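Local coordinates for protein probable hydrolase (Pseudomonas aeruginosa, PDB 7AL6) that is of unknown function but adopts an alpha/beta hydrolase fold, consistent with a hydrolytic and possibly lipolytic enzyme, at residues A[62-76]-A[199-211]. Numbering follows the deposited sequence.
Sequences GHGHSAHRAEGASYL and WRTDARLTLPSPL
A bend at chi3 (-85°) in Arg-204 and an extended Arg-200 chain (chi3 -179°) deliver two guanidinium groups to the backbone carbonyls of loop 62-76. Arg-204 NH1 donates almost straight to Ala-70 O at 2.7 Å, within the type II turn Ala-70 to Ala-73, while its NH2 meets Arg-69 O at 2.6 Å; both oxygens lie in the guanidinium plane. Asp-202 fixes that plane from within its own segment, gripped side-on by NE and NH2 of Arg-204, and its OD1 also closes an Asx turn with Arg-204 N. The hydroxyl of Tyr-75 gives its hydrogen to Asp-202 OD2 (2.6 Å) from above the carboxylate plane and accepts a hydrogen bond from Arg-69 N, so one phenol ties both segments together. One face of its ring carries Leu-205, with Tyr-75 CD2 3.4 Å from Leu-205 CD2. Arg-200 lies flat on His-68, planes 14° apart, its NH2 over the ring centre; NH1 bonds to Gly-64 O at 3.0 Å, and NH2 forms a salt bridge with Glu-16 of a neighbouring subunit. A water links Gly-62 O, Arg-200 O and Thr-201 OG1. The contact thus fastens the insertion between core strands 119-125 and 229-234, consistent with an alpha/beta hydrolase cap, to the core loop between strand 53-58 and helix 77-91, with Tyr-80 of that helix touching Tyr-75 and Leu-205 and helix 138-150 packing on Pro-210.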
loop_
_atom_site.group_PDB
_atom_site.type_symbol
_atom_site.label_atom_id
_atom_site.label_comp_id
_atom_site.label_asym_id
_atom_site.label_seq_id
_atom_site.Cartn_x
_atom_site.Cartn_y
_atom_site.Cartn_z
ATOM N N GLY A 62 12.678 2.209 -7.099
ATOM C CA GLY A 62 12.286 3.255 -8.053
ATOM C C GLY A 62 13.156 3.278 -9.297
ATOM O O GLY A 62 13.033 4.203 -10.043
ATOM N N HIS A 63 13.999 2.277 -9.505
ATOM C CA HIS A 63 14.922 2.175 -10.656
ATOM C C HIS A 63 14.765 0.820 -11.347
ATOM O O HIS A 63 14.294 -0.089 -10.729
ATOM C CB HIS A 63 16.384 2.318 -10.229
ATOM C CG HIS A 63 16.789 3.630 -9.657
ATOM N ND1 HIS A 63 16.406 4.044 -8.433
ATOM C CD2 HIS A 63 17.611 4.582 -10.120
ATOM C CE1 HIS A 63 16.932 5.203 -8.180
ATOM N NE2 HIS A 63 17.667 5.550 -9.185
ATOM N N GLY A 64 15.122 0.743 -12.618
ATOM C CA GLY A 64 15.137 -0.514 -13.371
ATOM C C GLY A 64 13.811 -1.230 -13.264
ATOM O O GLY A 64 12.787 -0.663 -13.558
ATOM N N HIS A 65 13.863 -2.455 -12.802
ATOM C CA HIS A 65 12.641 -3.253 -12.623
ATOM C C HIS A 65 12.238 -3.433 -11.154
ATOM O O HIS A 65 11.310 -4.212 -10.854
ATOM C CB HIS A 65 12.820 -4.611 -13.323
ATOM C CG HIS A 65 12.855 -4.495 -14.825
ATOM N ND1 HIS A 65 13.267 -5.514 -15.654
ATOM C CD2 HIS A 65 12.559 -3.448 -15.635
ATOM C CE1 HIS A 65 13.204 -5.103 -16.911
ATOM N NE2 HIS A 65 12.782 -3.851 -16.926
ATOM N N SER A 66 12.882 -2.722 -10.228
ATOM C CA SER A 66 12.508 -2.825 -8.822
ATOM C C SER A 66 11.217 -2.051 -8.580
ATOM O O SER A 66 10.926 -1.072 -9.253
ATOM C CB SER A 66 13.634 -2.292 -7.909
ATOM O OG SER A 66 14.620 -3.303 -7.724
ATOM N N ALA A 67 10.482 -2.446 -7.557
ATOM C CA ALA A 67 9.280 -1.699 -7.238
ATOM C C ALA A 67 9.616 -0.274 -6.827
ATOM O O ALA A 67 10.701 0.008 -6.314
ATOM C CB ALA A 67 8.523 -2.407 -6.120
ATOM N N HIS A 68 8.669 0.629 -7.077
ATOM C CA HIS A 68 8.635 1.919 -6.412
ATOM C C HIS A 68 8.290 1.735 -4.935
ATOM O O HIS A 68 7.564 0.819 -4.552
ATOM C CB HIS A 68 7.596 2.844 -7.056
ATOM C CG HIS A 68 7.819 3.090 -8.499
ATOM N ND1 HIS A 68 9.031 3.511 -9.000
ATOM C CD2 HIS A 68 7.002 2.922 -9.565
ATOM C CE1 HIS A 68 8.945 3.614 -10.312
ATOM N NE2 HIS A 68 7.727 3.260 -10.677
ATOM N N ARG A 69 8.822 2.616 -4.105
ATOM C CA ARG A 69 8.494 2.594 -2.685
ATOM C C ARG A 69 7.016 2.913 -2.469
ATOM O O ARG A 69 6.384 3.600 -3.272
ATOM C CB ARG A 69 9.325 3.627 -1.922
ATOM C CG ARG A 69 10.852 3.412 -1.965
ATOM C CD ARG A 69 11.532 4.203 -0.832
ATOM N NE ARG A 69 12.981 4.142 -0.913
ATOM C CZ ARG A 69 13.688 3.039 -0.687
ATOM N NH1 ARG A 69 13.081 1.922 -0.348
ATOM N NH2 ARG A 69 15.007 3.066 -0.789
ATOM N N ALA A 70 6.483 2.440 -1.346
ATOM C CA ALA A 70 5.108 2.754 -0.968
ATOM C C ALA A 70 4.910 4.259 -0.796
ATOM O O ALA A 70 5.863 5.047 -0.697
ATOM C CB ALA A 70 4.728 2.021 0.320
ATOM N N GLU A 71 3.636 4.658 -0.782
ATOM C CA GLU A 71 3.265 6.065 -0.663
ATOM C C GLU A 71 3.903 6.708 0.565
ATOM O O GLU A 71 3.917 6.112 1.646
ATOM C CB GLU A 71 1.746 6.171 -0.507
ATOM C CG GLU A 71 0.935 5.659 -1.647
ATOM C CD GLU A 71 0.485 6.780 -2.554
ATOM O OE1 GLU A 71 -0.641 6.687 -3.091
ATOM O OE2 GLU A 71 1.251 7.756 -2.720
ATOM N N GLY A 72 4.357 7.945 0.418
ATOM C CA GLY A 72 4.959 8.701 1.497
ATOM C C GLY A 72 6.387 8.328 1.878
ATOM O O GLY A 72 7.015 9.087 2.613
ATOM N N ALA A 73 6.919 7.197 1.412
ATOM C CA ALA A 73 8.294 6.827 1.727
ATOM C C ALA A 73 9.281 7.688 0.941
ATOM O O ALA A 73 8.985 8.156 -0.152
ATOM C CB ALA A 73 8.539 5.355 1.438
ATOM N N SER A 74 10.449 7.893 1.518
ATOM C CA SER A 74 11.523 8.760 0.997
ATOM C C SER A 74 12.583 7.988 0.202
ATOM O O SER A 74 12.647 6.802 0.323
ATOM C CB SER A 74 12.103 9.479 2.160
ATOM O OG SER A 74 12.748 8.589 3.033
ATOM N N TYR A 75 13.383 8.672 -0.601
ATOM C CA TYR A 75 14.497 8.066 -1.362
ATOM C C TYR A 75 15.801 8.729 -0.899
ATOM O O TYR A 75 16.491 9.299 -1.688
ATOM C CB TYR A 75 14.311 8.178 -2.872
ATOM C CG TYR A 75 13.284 7.273 -3.505
ATOM C CD1 TYR A 75 11.960 7.651 -3.591
ATOM C CD2 TYR A 75 13.643 6.085 -4.101
ATOM C CE1 TYR A 75 11.012 6.858 -4.207
ATOM C CE2 TYR A 75 12.708 5.274 -4.716
ATOM C CZ TYR A 75 11.389 5.663 -4.772
ATOM O OH TYR A 75 10.464 4.884 -5.363
ATOM N N LEU A 76 16.081 8.663 0.394
ATOM C CA LEU A 76 17.321 9.211 0.995
ATOM C C LEU A 76 18.418 8.148 0.935
ATOM O O LEU A 76 18.105 6.985 0.795
ATOM C CB LEU A 76 17.038 9.709 2.405
ATOM C CG LEU A 76 15.879 10.690 2.490
ATOM C CD1 LEU A 76 15.695 11.206 3.890
ATOM C CD2 LEU A 76 16.047 11.820 1.514
ATOM N N TRP A 199 11.250 6.571 -19.594
ATOM C CA TRP A 199 12.331 6.047 -18.732
ATOM C C TRP A 199 11.645 5.809 -17.378
ATOM O O TRP A 199 11.234 6.785 -16.780
ATOM C CB TRP A 199 13.521 7.019 -18.669
ATOM C CG TRP A 199 14.450 6.915 -19.837
ATOM C CD1 TRP A 199 14.393 7.612 -21.001
ATOM C CD2 TRP A 199 15.558 6.025 -19.972
ATOM N NE1 TRP A 199 15.382 7.219 -21.845
ATOM C CE2 TRP A 199 16.116 6.247 -21.240
ATOM C CE3 TRP A 199 16.140 5.073 -19.142
ATOM C CZ2 TRP A 199 17.230 5.555 -21.690
ATOM C CZ3 TRP A 199 17.238 4.386 -19.590
ATOM C CH2 TRP A 199 17.777 4.628 -20.845
ATOM N N ARG A 200 11.507 4.561 -16.934
ATOM C CA ARG A 200 10.758 4.224 -15.704
ATOM C C ARG A 200 11.424 4.933 -14.537
ATOM O O ARG A 200 12.592 4.757 -14.340
ATOM C CB ARG A 200 10.713 2.714 -15.485
ATOM C CG ARG A 200 9.994 2.295 -14.217
ATOM C CD ARG A 200 9.660 0.822 -14.138
ATOM N NE ARG A 200 8.958 0.562 -12.906
ATOM C CZ ARG A 200 9.538 0.444 -11.731
ATOM N NH1 ARG A 200 10.848 0.520 -11.635
ATOM N NH2 ARG A 200 8.812 0.230 -10.658
ATOM N N THR A 201 10.652 5.622 -13.732
ATOM C CA THR A 201 11.244 6.394 -12.654
ATOM C C THR A 201 10.150 6.829 -11.680
ATOM O O THR A 201 8.950 6.709 -11.951
ATOM C CB THR A 201 11.997 7.607 -13.221
ATOM O OG1 THR A 201 12.879 8.139 -12.231
ATOM C CG2 THR A 201 11.019 8.688 -13.668
ATOM N N ASP A 202 10.583 7.235 -10.502
ATOM C CA ASP A 202 9.695 7.739 -9.469
ATOM C C ASP A 202 9.955 9.233 -9.378
ATOM O O ASP A 202 11.111 9.662 -9.252
ATOM C CB ASP A 202 9.954 7.017 -8.159
ATOM C CG ASP A 202 8.862 7.209 -7.145
ATOM O OD1 ASP A 202 8.380 8.364 -6.928
ATOM O OD2 ASP A 202 8.528 6.179 -6.500
ATOM N N ALA A 203 8.895 10.021 -9.527
ATOM C CA ALA A 203 9.049 11.464 -9.449
ATOM C C ALA A 203 9.626 11.901 -8.110
ATOM O O ALA A 203 10.223 12.971 -8.025
ATOM C CB ALA A 203 7.702 12.140 -9.684
ATOM N N ARG A 204 9.463 11.104 -7.057
ATOM C CA ARG A 204 10.052 11.485 -5.784
ATOM C C ARG A 204 11.571 11.547 -5.870
ATOM O O ARG A 204 12.200 12.189 -5.024
ATOM C CB ARG A 204 9.623 10.506 -4.683
ATOM C CG ARG A 204 8.136 10.609 -4.314
ATOM C CD ARG A 204 7.801 9.547 -3.281
ATOM N NE ARG A 204 7.504 8.281 -3.934
ATOM C CZ ARG A 204 7.083 7.193 -3.308
ATOM N NH1 ARG A 204 6.921 7.197 -1.988
ATOM N NH2 ARG A 204 6.840 6.094 -4.008
ATOM N N LEU A 205 12.169 10.856 -6.846
ATOM C CA LEU A 205 13.611 10.855 -6.985
ATOM C C LEU A 205 14.147 12.249 -7.287
ATOM O O LEU A 205 15.358 12.457 -7.174
ATOM C CB LEU A 205 14.043 9.901 -8.105
ATOM C CG LEU A 205 13.891 8.426 -7.715
ATOM C CD1 LEU A 205 14.044 7.494 -8.858
ATOM C CD2 LEU A 205 14.900 8.059 -6.620
ATOM N N THR A 206 13.284 13.190 -7.716
ATOM C CA THR A 206 13.702 14.567 -7.995
ATOM C C THR A 206 13.666 15.460 -6.764
ATOM O O THR A 206 14.099 16.609 -6.846
ATOM C CB THR A 206 12.813 15.236 -9.084
ATOM O OG1 THR A 206 11.467 15.449 -8.598
ATOM C CG2 THR A 206 12.748 14.403 -10.295
ATOM N N LEU A 207 13.100 14.993 -5.655
ATOM C CA LEU A 207 12.938 15.851 -4.501
ATOM C C LEU A 207 14.309 16.152 -3.903
ATOM O O LEU A 207 15.219 15.323 -3.971
ATOM C CB LEU A 207 12.074 15.188 -3.451
ATOM C CG LEU A 207 10.587 15.028 -3.803
ATOM C CD1 LEU A 207 9.957 14.011 -2.839
ATOM C CD2 LEU A 207 9.846 16.355 -3.738
ATOM N N PRO A 208 14.490 17.329 -3.327
ATOM C CA PRO A 208 15.729 17.588 -2.578
ATOM C C PRO A 208 15.640 16.995 -1.184
ATOM O O PRO A 208 14.561 16.853 -0.621
ATOM C CB PRO A 208 15.810 19.116 -2.539
ATOM C CG PRO A 208 14.396 19.584 -2.592
ATOM C CD PRO A 208 13.616 18.506 -3.392
ATOM N N SER A 209 16.794 16.635 -0.633
ATOM C CA SER A 209 16.803 16.054 0.695
ATOM C C SER A 209 16.312 17.076 1.716
ATOM O O SER A 209 16.582 18.278 1.586
ATOM C CB SER A 209 18.205 15.567 1.071
ATOM O OG SER A 209 18.164 15.048 2.395
ATOM N N PRO A 210 15.560 16.649 2.729
ATOM C CA PRO A 210 15.213 17.590 3.788
ATOM C C PRO A 210 16.374 17.899 4.729
ATOM O O PRO A 210 16.282 18.858 5.508
ATOM C CB PRO A 210 14.094 16.871 4.535
ATOM C CG PRO A 210 14.388 15.410 4.305
ATOM C CD PRO A 210 14.999 15.299 2.966
ATOM N N LEU A 211 17.343 17.008 4.823
ATOM C CA LEU A 211 18.512 17.208 5.699
ATOM C C LEU A 211 19.739 16.647 5.003
ATOM O O LEU A 211 19.913 15.453 5.041
ATOM C CB LEU A 211 18.293 16.511 7.036
ATOM C CG LEU A 211 19.403 16.726 8.056
ATOM C CD1 LEU A 211 19.550 18.189 8.407
ATOM C CD2 LEU A 211 19.155 15.914 9.295
HETATM O O HOH W 1 14.378 6.020 -11.981
#